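Agrobacterium tumefaciens DPS (Agrobacterium tumefaciens, PDB 1O9R) protects DNA from oxidative damage without binding it, by oxidising Fe(2+) with hydrogen peroxide and storing the iron as a ferric mineral inside its hollow dodecamer. Local coordinates at the interface of chains A and B and the interface of chains A and C. Sequence-based numbering; all coordinates share one arbitrary frame. Chains: chain A/B/C, Agrobacterium tumefaciens DPS.

Contact 1: the interface of chains A and B. Residues chain A 31, 34, 84, 87-88, 91, 95-96; chain B 84-85.
B:Leu84 enters a pocket on chain A made by A:Asp31, A:Leu34, A:Leu84, A:Val87, A:Ser88 and A:Thr91, and 117 Å² of its surface is hidden there. Its CB touches both the carboxylate oxygen OD1 of A:Asp31 and the methyl CD1 of A:Leu34, set at about a right angle round it, and its CG faces the hydroxyl OG of A:Ser88. Beyond CG the branches part. CD1 goes to the helix 84-90 of chain A, meeting CD1 of A:Leu84 at 3.7 Å, with A:Ser88 OG and A:Val87 CG1 beside it. CD2 meets CG2 of A:Thr91 tip to tip. The same B:Leu84 CD2 lies 3.7 Å from A:Asp31 OD2. With CG opposite the backbone N (chi1 -179°), both methyls swing away from that N and into chain A. The polar rim is held from within: A:Thr91 OG1 donates to the anti lone pair of A:Asp31 OD2 at 2.6 Å, tying the loop to helix 12-42 and fixing the carboxylate. Its other oxygen, OD1, holds water 1, which also takes a nearly straight bond (175°) from the backbone N of B:Leu84. Next door, the methyl of A:Ala95 sits over the face of the B:Gln85 amide, CB to CD 3.5 Å. The amide NE2 bonds water 2, which binds the backbone N of A:Tyr96, and water 3, which reaches its O. Water 2 also joins water 1. The site lies on the two-fold dimer interface, where the short helices 84-90 of the two subunits meet beside helix 12-42, and its twin repeats it with the chains exchanged.

Contact 2: the interface of chains A and C. Residues chain A 134-135; chain C 125-126.
A:Pro134 and A:Thr135, the first two residues of helix 134-156, pack against C:Ile125 and C:Asp126 near the end of helix 103-130 of another subunit. The apolar part is a meeting of the proline ring with the branched side of the isoleucine: CG of A:Pro134 lies 4.0 Å from the methyl CG2 of C:Ile125, and CB of the ring is almost as near. The two side chains approach at a slant. With CG1 of C:Ile125 beside its backbone N (chi1 -61°), CG2 points to the ring while the other branch, extended through chi2 169°, carries CD1 to A:Thr135. One residue thus touches both neighbours through separate methyls. Mixed contacts of oxygen with carbon flank this core on either side. The hydroxyl OG1 of A:Thr135 meets CD1 of C:Ile125 at 3.5 Å, the side chains crossing at about a right angle. Past the ring, the carboxylate oxygen OD1 of C:Asp126 comes to 3.6 Å from A:Pro134 CG, with CD a little farther, and these side chains too are roughly perpendicular. These particular contacts are van der Waals in kind and depend on fit of shape. The carboxylate also lies near the N-terminal end of helix 134-156, whose dipole may favour its negative charge. The patch is small, hiding 94 Å² in all. It joins a helix start to the flank of a helix in a neighbouring subunit, adding to the contacts that close the twelve-subunit shell around the iron core.

Contact 1: the interface of chains A and B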
# COMPACT_ATOMS: atom_id res chain seq x y z
N ASP A 31 7.18 5.89 32.07
CA ASP A 31 6.03 6.22 32.96
C ASP A 31 5.03 7.05 32.18
O ASP A 31 3.82 6.81 32.24
CB ASP A 31 6.64 6.92 34.19
CG ASP A 31 5.63 7.27 35.26
OD1 ASP A 31 4.41 7.08 35.14
OD2 ASP A 31 6.03 7.76 36.33
N LEU A 34 2.84 4.96 30.08
CA LEU A 34 1.78 4.28 30.83
C LEU A 34 0.70 5.27 31.22
O LEU A 34 -0.50 4.92 31.14
CB LEU A 34 2.37 3.65 32.12
CG LEU A 34 3.41 2.56 31.85
CD1 LEU A 34 3.96 2.04 33.19
CD2 LEU A 34 2.86 1.41 31.02
N LEU A 84 9.85 -2.64 35.15
CA LEU A 84 8.92 -2.00 36.11
C LEU A 84 9.63 -1.46 37.36
O LEU A 84 9.34 -0.34 37.72
CB LEU A 84 7.94 -3.10 36.53
CG LEU A 84 6.90 -2.72 37.61
CD1 LEU A 84 5.97 -1.65 37.05
CD2 LEU A 84 6.17 -4.00 38.00
N VAL A 87 11.81 1.72 36.42
CA VAL A 87 10.95 2.82 36.19
C VAL A 87 10.38 3.36 37.54
O VAL A 87 10.44 4.56 37.78
CB VAL A 87 9.78 2.46 35.22
CG1 VAL A 87 8.88 3.65 35.03
CG2 VAL A 87 10.43 2.04 33.89
N SER A 88 9.93 2.44 38.42
CA SER A 88 9.43 2.90 39.72
C SER A 88 10.53 3.63 40.49
O SER A 88 10.14 4.62 41.16
CB SER A 88 9.02 1.64 40.47
OG SER A 88 7.81 1.08 39.96
N THR A 91 11.63 7.17 37.93
CA THR A 91 10.72 8.17 37.37
C THR A 91 10.67 9.46 38.17
O THR A 91 10.78 9.38 39.40
CB THR A 91 9.29 7.62 37.15
OG1 THR A 91 8.50 8.64 36.56
CG2 THR A 91 8.67 7.19 38.51
N ALA A 95 2.61 9.96 40.81
CA ALA A 95 1.59 8.98 40.47
C ALA A 95 0.35 9.62 39.87
O ALA A 95 -0.23 10.63 40.29
CB ALA A 95 1.17 8.25 41.77
N TYR A 96 -0.10 8.96 38.76
CA TYR A 96 -1.27 9.49 38.06
C TYR A 96 -2.53 9.11 38.82
O TYR A 96 -2.72 7.96 39.25
CB TYR A 96 -1.29 8.85 36.62
CG TYR A 96 -2.23 9.59 35.71
CD1 TYR A 96 -1.83 10.76 35.03
CD2 TYR A 96 -3.54 9.16 35.52
CE1 TYR A 96 -2.66 11.47 34.20
CE2 TYR A 96 -4.39 9.89 34.69
CZ TYR A 96 -3.97 11.02 34.03
OH TYR A 96 -4.78 11.76 33.21
N LEU B 84 1.77 3.07 36.29
CA LEU B 84 2.90 2.40 36.98
C LEU B 84 2.60 1.90 38.39
O LEU B 84 3.02 0.77 38.64
CB LEU B 84 3.98 3.51 37.08
CG LEU B 84 5.30 3.11 37.74
CD1 LEU B 84 5.93 2.01 36.88
CD2 LEU B 84 6.19 4.34 37.86
N GLN B 85 1.85 2.71 39.16
CA GLN B 85 1.60 2.20 40.52
C GLN B 85 0.64 1.02 40.57
O GLN B 85 0.80 0.13 41.40
CB GLN B 85 1.03 3.41 41.34
CG GLN B 85 2.12 4.45 41.58
CD GLN B 85 2.55 5.34 40.43
OE1 GLN B 85 3.68 5.91 40.40
NE2 GLN B 85 1.62 5.56 39.50
O HOH W 1 2.02 5.54 35.00
O HOH W 2 1.48 7.07 37.29
O HOH W 3 -1.24 5.72 39.63

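Contact 2: the interface of chains A and C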
# COMPACT_ATOMS: atom_id res chain seq x y z
N PRO A 134 27.10 14.84 20.37
CA PRO A 134 26.03 15.39 19.55
C PRO A 134 25.14 14.30 18.99
O PRO A 134 23.98 14.65 18.68
CB PRO A 134 26.73 16.18 18.45
CG PRO A 134 28.16 15.93 18.60
CD PRO A 134 28.45 15.15 19.83
N THR A 135 25.56 13.06 18.83
CA THR A 135 24.69 12.00 18.34
C THR A 135 23.56 11.74 19.33
O THR A 135 22.36 11.70 19.02
CB THR A 135 25.47 10.75 18.01
OG1 THR A 135 26.36 11.17 16.94
CG2 THR A 135 24.60 9.60 17.55
N ILE C 125 31.10 15.16 12.34
CA ILE C 125 30.09 16.05 12.90
C ILE C 125 30.77 17.28 13.51
O ILE C 125 30.38 18.42 13.24
CB ILE C 125 29.31 15.36 14.03
CG1 ILE C 125 28.55 14.10 13.48
CG2 ILE C 125 28.26 16.31 14.65
CD1 ILE C 125 27.99 13.25 14.63
N ASP C 126 31.74 16.98 14.37
CA ASP C 126 32.37 18.07 15.11
C ASP C 126 33.14 19.00 14.19
O ASP C 126 33.06 20.22 14.33
CB ASP C 126 33.35 17.51 16.16
CG ASP C 126 32.70 16.77 17.31
OD1 ASP C 126 31.48 16.85 17.49
OD2 ASP C 126 33.39 16.07 18.07

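About 33 Å separates the C-alpha centres of contact 1 and contact 2, and the two have no residue in common. In chain A, contact 1 draws on helix 12-42, helix 84-90 and the loop after it, whereas contact 2 uses the start of helix 134-156. Contact 1 belongs to a two-fold interface, the type at which the ferroxidase centres lie; contact 2 belongs to one that is not an exact two-fold. Each subunit thus joins a dimer partner through one surface and another neighbour through a different one, as a closed shell of twelve copies requires.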